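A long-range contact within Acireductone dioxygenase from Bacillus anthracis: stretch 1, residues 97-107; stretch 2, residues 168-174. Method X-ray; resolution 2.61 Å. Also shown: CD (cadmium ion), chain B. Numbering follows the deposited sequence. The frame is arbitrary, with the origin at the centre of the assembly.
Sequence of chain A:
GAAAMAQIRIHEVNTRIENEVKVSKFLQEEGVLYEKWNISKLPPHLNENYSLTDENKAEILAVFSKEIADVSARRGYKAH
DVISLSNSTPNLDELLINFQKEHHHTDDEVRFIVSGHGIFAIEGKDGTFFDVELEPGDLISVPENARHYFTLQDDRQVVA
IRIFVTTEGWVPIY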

# COMPACT_ATOMS: atom_id res chain seq x y z
N ILE A 97 15.54 3.33 2.60
CA ILE A 97 16.12 2.94 3.88
C ILE A 97 15.38 3.58 5.07
O ILE A 97 15.51 3.18 6.23
CB ILE A 97 17.65 3.25 3.90
CG1 ILE A 97 18.35 2.56 5.09
CG2 ILE A 97 17.91 4.76 3.83
CD1 ILE A 97 18.15 1.04 5.18
N ASN A 98 14.56 4.58 4.78
CA ASN A 98 13.65 5.09 5.79
C ASN A 98 12.43 4.21 6.03
O ASN A 98 11.87 4.23 7.12
CB ASN A 98 13.27 6.53 5.49
CG ASN A 98 14.48 7.44 5.52
OD1 ASN A 98 15.35 7.31 6.40
ND2 ASN A 98 14.56 8.36 4.56
N PHE A 99 11.99 3.44 5.04
CA PHE A 99 10.76 2.67 5.25
C PHE A 99 11.02 1.19 5.29
O PHE A 99 10.17 0.40 5.69
CB PHE A 99 9.69 3.13 4.28
CG PHE A 99 9.47 4.60 4.36
CD1 PHE A 99 9.01 5.18 5.55
CD2 PHE A 99 9.80 5.43 3.30
CE1 PHE A 99 8.84 6.56 5.68
CE2 PHE A 99 9.63 6.81 3.42
CZ PHE A 99 9.14 7.37 4.60
N GLN A 100 12.26 0.85 4.97
CA GLN A 100 12.83 -0.47 5.21
C GLN A 100 13.11 -0.80 6.66
O GLN A 100 13.18 -1.96 7.01
CB GLN A 100 14.12 -0.62 4.42
CG GLN A 100 13.92 -1.36 3.12
CD GLN A 100 15.01 -1.08 2.09
OE1 GLN A 100 14.74 -1.14 0.88
NE2 GLN A 100 16.25 -0.78 2.56
N LYS A 101 13.30 0.21 7.51
CA LYS A 101 13.46 -0.05 8.94
C LYS A 101 12.13 -0.11 9.67
O LYS A 101 11.17 0.60 9.31
CB LYS A 101 14.32 1.01 9.57
CG LYS A 101 15.74 1.03 9.02
CD LYS A 101 16.44 2.26 9.55
CE LYS A 101 17.94 2.19 9.40
NZ LYS A 101 18.59 3.22 10.26
N GLU A 102 12.05 -0.97 10.68
CA GLU A 102 10.81 -1.14 11.41
C GLU A 102 10.48 0.17 12.12
O GLU A 102 11.27 0.71 12.88
CB GLU A 102 10.95 -2.27 12.41
CG GLU A 102 9.69 -2.60 13.20
CD GLU A 102 9.97 -3.51 14.40
OE1 GLU A 102 9.66 -3.13 15.54
OE2 GLU A 102 10.52 -4.62 14.20
N HIS A 103 9.29 0.68 11.85
CA HIS A 103 8.78 1.86 12.54
C HIS A 103 7.32 1.67 12.76
O HIS A 103 6.75 0.73 12.24
CB HIS A 103 9.03 3.12 11.70
CG HIS A 103 8.47 3.04 10.33
ND1 HIS A 103 9.04 2.27 9.34
CD2 HIS A 103 7.36 3.57 9.79
CE1 HIS A 103 8.32 2.36 8.24
NE2 HIS A 103 7.31 3.16 8.49
N HIS A 104 6.73 2.55 13.56
CA HIS A 104 5.28 2.75 13.53
C HIS A 104 4.90 4.19 13.25
O HIS A 104 5.78 5.03 13.05
CB HIS A 104 4.59 2.20 14.78
CG HIS A 104 4.89 2.94 16.04
ND1 HIS A 104 5.75 2.44 17.00
CD2 HIS A 104 4.40 4.09 16.55
CE1 HIS A 104 5.80 3.27 18.02
NE2 HIS A 104 5.00 4.28 17.77
N HIS A 105 3.60 4.45 13.16
CA HIS A 105 3.05 5.82 13.09
C HIS A 105 1.88 5.99 14.08
O HIS A 105 1.21 5.02 14.42
CB HIS A 105 2.53 6.14 11.67
CG HIS A 105 3.46 5.73 10.57
ND1 HIS A 105 4.59 6.45 10.23
CD2 HIS A 105 3.41 4.68 9.70
CE1 HIS A 105 5.20 5.86 9.22
NE2 HIS A 105 4.53 4.77 8.90
N THR A 106 1.61 7.24 14.49
CA THR A 106 0.43 7.56 15.33
C THR A 106 -0.89 7.73 14.58
O THR A 106 -1.93 7.90 15.22
CB THR A 106 0.63 8.86 16.10
OG1 THR A 106 1.06 9.87 15.19
CG2 THR A 106 1.65 8.64 17.22
N ASP A 107 -0.84 7.73 13.25
CA ASP A 107 -2.04 7.56 12.42
C ASP A 107 -1.88 6.32 11.51
O ASP A 107 -0.77 5.76 11.36
CB ASP A 107 -2.31 8.84 11.57
CG ASP A 107 -2.81 10.06 12.42
OD1 ASP A 107 -3.43 9.83 13.50
OD2 ASP A 107 -2.58 11.23 11.98
N GLU A 168 1.60 15.74 8.98
CA GLU A 168 2.34 15.42 10.25
C GLU A 168 2.26 13.98 10.86
O GLU A 168 3.12 13.59 11.66
CB GLU A 168 2.02 16.46 11.35
CG GLU A 168 0.56 16.86 11.51
CD GLU A 168 0.41 18.03 12.46
OE1 GLU A 168 1.00 19.09 12.18
OE2 GLU A 168 -0.29 17.88 13.48
N GLY A 169 1.24 13.21 10.49
CA GLY A 169 1.11 11.82 10.93
C GLY A 169 1.91 10.84 10.09
O GLY A 169 1.89 9.64 10.36
N TRP A 170 2.63 11.32 9.08
CA TRP A 170 3.41 10.43 8.21
C TRP A 170 4.74 9.99 8.83
O TRP A 170 5.46 9.18 8.24
CB TRP A 170 3.69 11.11 6.86
CG TRP A 170 4.84 12.09 6.89
CD1 TRP A 170 4.78 13.42 7.18
CD2 TRP A 170 6.23 11.81 6.64
NE1 TRP A 170 6.03 13.99 7.13
CE2 TRP A 170 6.94 13.02 6.80
CE3 TRP A 170 6.94 10.65 6.31
CZ2 TRP A 170 8.31 13.11 6.63
CZ3 TRP A 170 8.32 10.74 6.15
CH2 TRP A 170 8.98 11.96 6.31
N VAL A 171 5.12 10.53 9.98
CA VAL A 171 6.50 10.33 10.40
C VAL A 171 6.72 8.95 10.99
O VAL A 171 5.85 8.40 11.64
CB VAL A 171 7.05 11.45 11.32
CG1 VAL A 171 7.07 12.76 10.56
CG2 VAL A 171 6.25 11.59 12.60
N PRO A 172 7.89 8.36 10.69
CA PRO A 172 8.29 7.09 11.25
C PRO A 172 8.74 7.30 12.67
O PRO A 172 9.60 8.11 12.90
CB PRO A 172 9.46 6.66 10.38
CG PRO A 172 9.88 7.87 9.63
CD PRO A 172 8.66 8.69 9.48
N ILE A 173 8.11 6.60 13.60
CA ILE A 173 8.60 6.50 14.96
C ILE A 173 9.41 5.19 15.08
O ILE A 173 8.85 4.09 15.17
CB ILE A 173 7.44 6.49 15.97
CG1 ILE A 173 6.56 7.72 15.76
CG2 ILE A 173 7.98 6.44 17.40
CD1 ILE A 173 5.27 7.64 16.53
N TYR A 174 10.73 5.33 15.09
CA TYR A 174 11.58 4.14 15.12
C TYR A 174 11.60 3.56 16.52
O TYR A 174 11.39 2.36 16.69
CB TYR A 174 12.97 4.47 14.63
CG TYR A 174 12.99 4.87 13.17
CD1 TYR A 174 12.89 3.92 12.19
CD2 TYR A 174 13.13 6.18 12.79
CE1 TYR A 174 12.92 4.26 10.84
CE2 TYR A 174 13.17 6.54 11.45
CZ TYR A 174 13.06 5.58 10.47
OH TYR A 174 13.07 5.91 9.14
OXT TYR A 174 11.78 4.26 17.51
CD CD B . 5.25 3.28 7.33
O HOH W 1 6.17 2.13 5.50

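The C-terminal stretch of acireductone dioxygenase runs antiparallel to residues 97-107, and the two backbones join at a single bridge between His 104 and Ile 173. There His 104 N donates to Ile 173 O (3.1 Å) and Ile 173 N donates to His 104 O (2.9 Å), both nearly straight. Beside this pair, His 103 CA lies 3.4 Å from Ile 173 O, a CA-H...O contact.

The rotamers of His 103 and His 105 divide their ring nitrogens between metal and carbonyl groups. His 103 (chi1 p) donates from ND1 to Lys 101 O in its own stretch (2.7 Å), leaving NE2 to bind cadmium at 2.4 Å. His 105 (chi1 m) reaches across instead: its ND1 donates to Val 171 O (2.7 Å), which lies near the ring plane as an in-plane N-H requires, while its NE2 binds the same ion at 2.3 Å. The C-terminal backbone thus helps orient a metal ligand. His 104, also p, lays one ring face against Ile 173, whose CB sits 4.0 Å from the centroid of the His 104 ring in a CH-pi contact. Ile 173, with chi1 m and chi2 t, extends CD1 to 3.6 Å from His 104 NE2 and 3.8 Å from Thr 106 CG2.

Tyr 174 has its CA-to-CB bond pointing away, yet chi1 m brings the ring back along the first stretch. Its CE1 lies 3.8 Å from Lys 101 CB, and its OH donates to Asn 98 O (2.9 Å). The indole of Trp 170 (chi1 p) likewise returns, meeting Phe 99 edge to edge, with CZ3 of Trp 170 3.8 Å from CZ of Phe 99. At Gly 169 the absence of a side chain matters: an ideal CB would stand 2.5 Å from Asp 107 OD2, a clash.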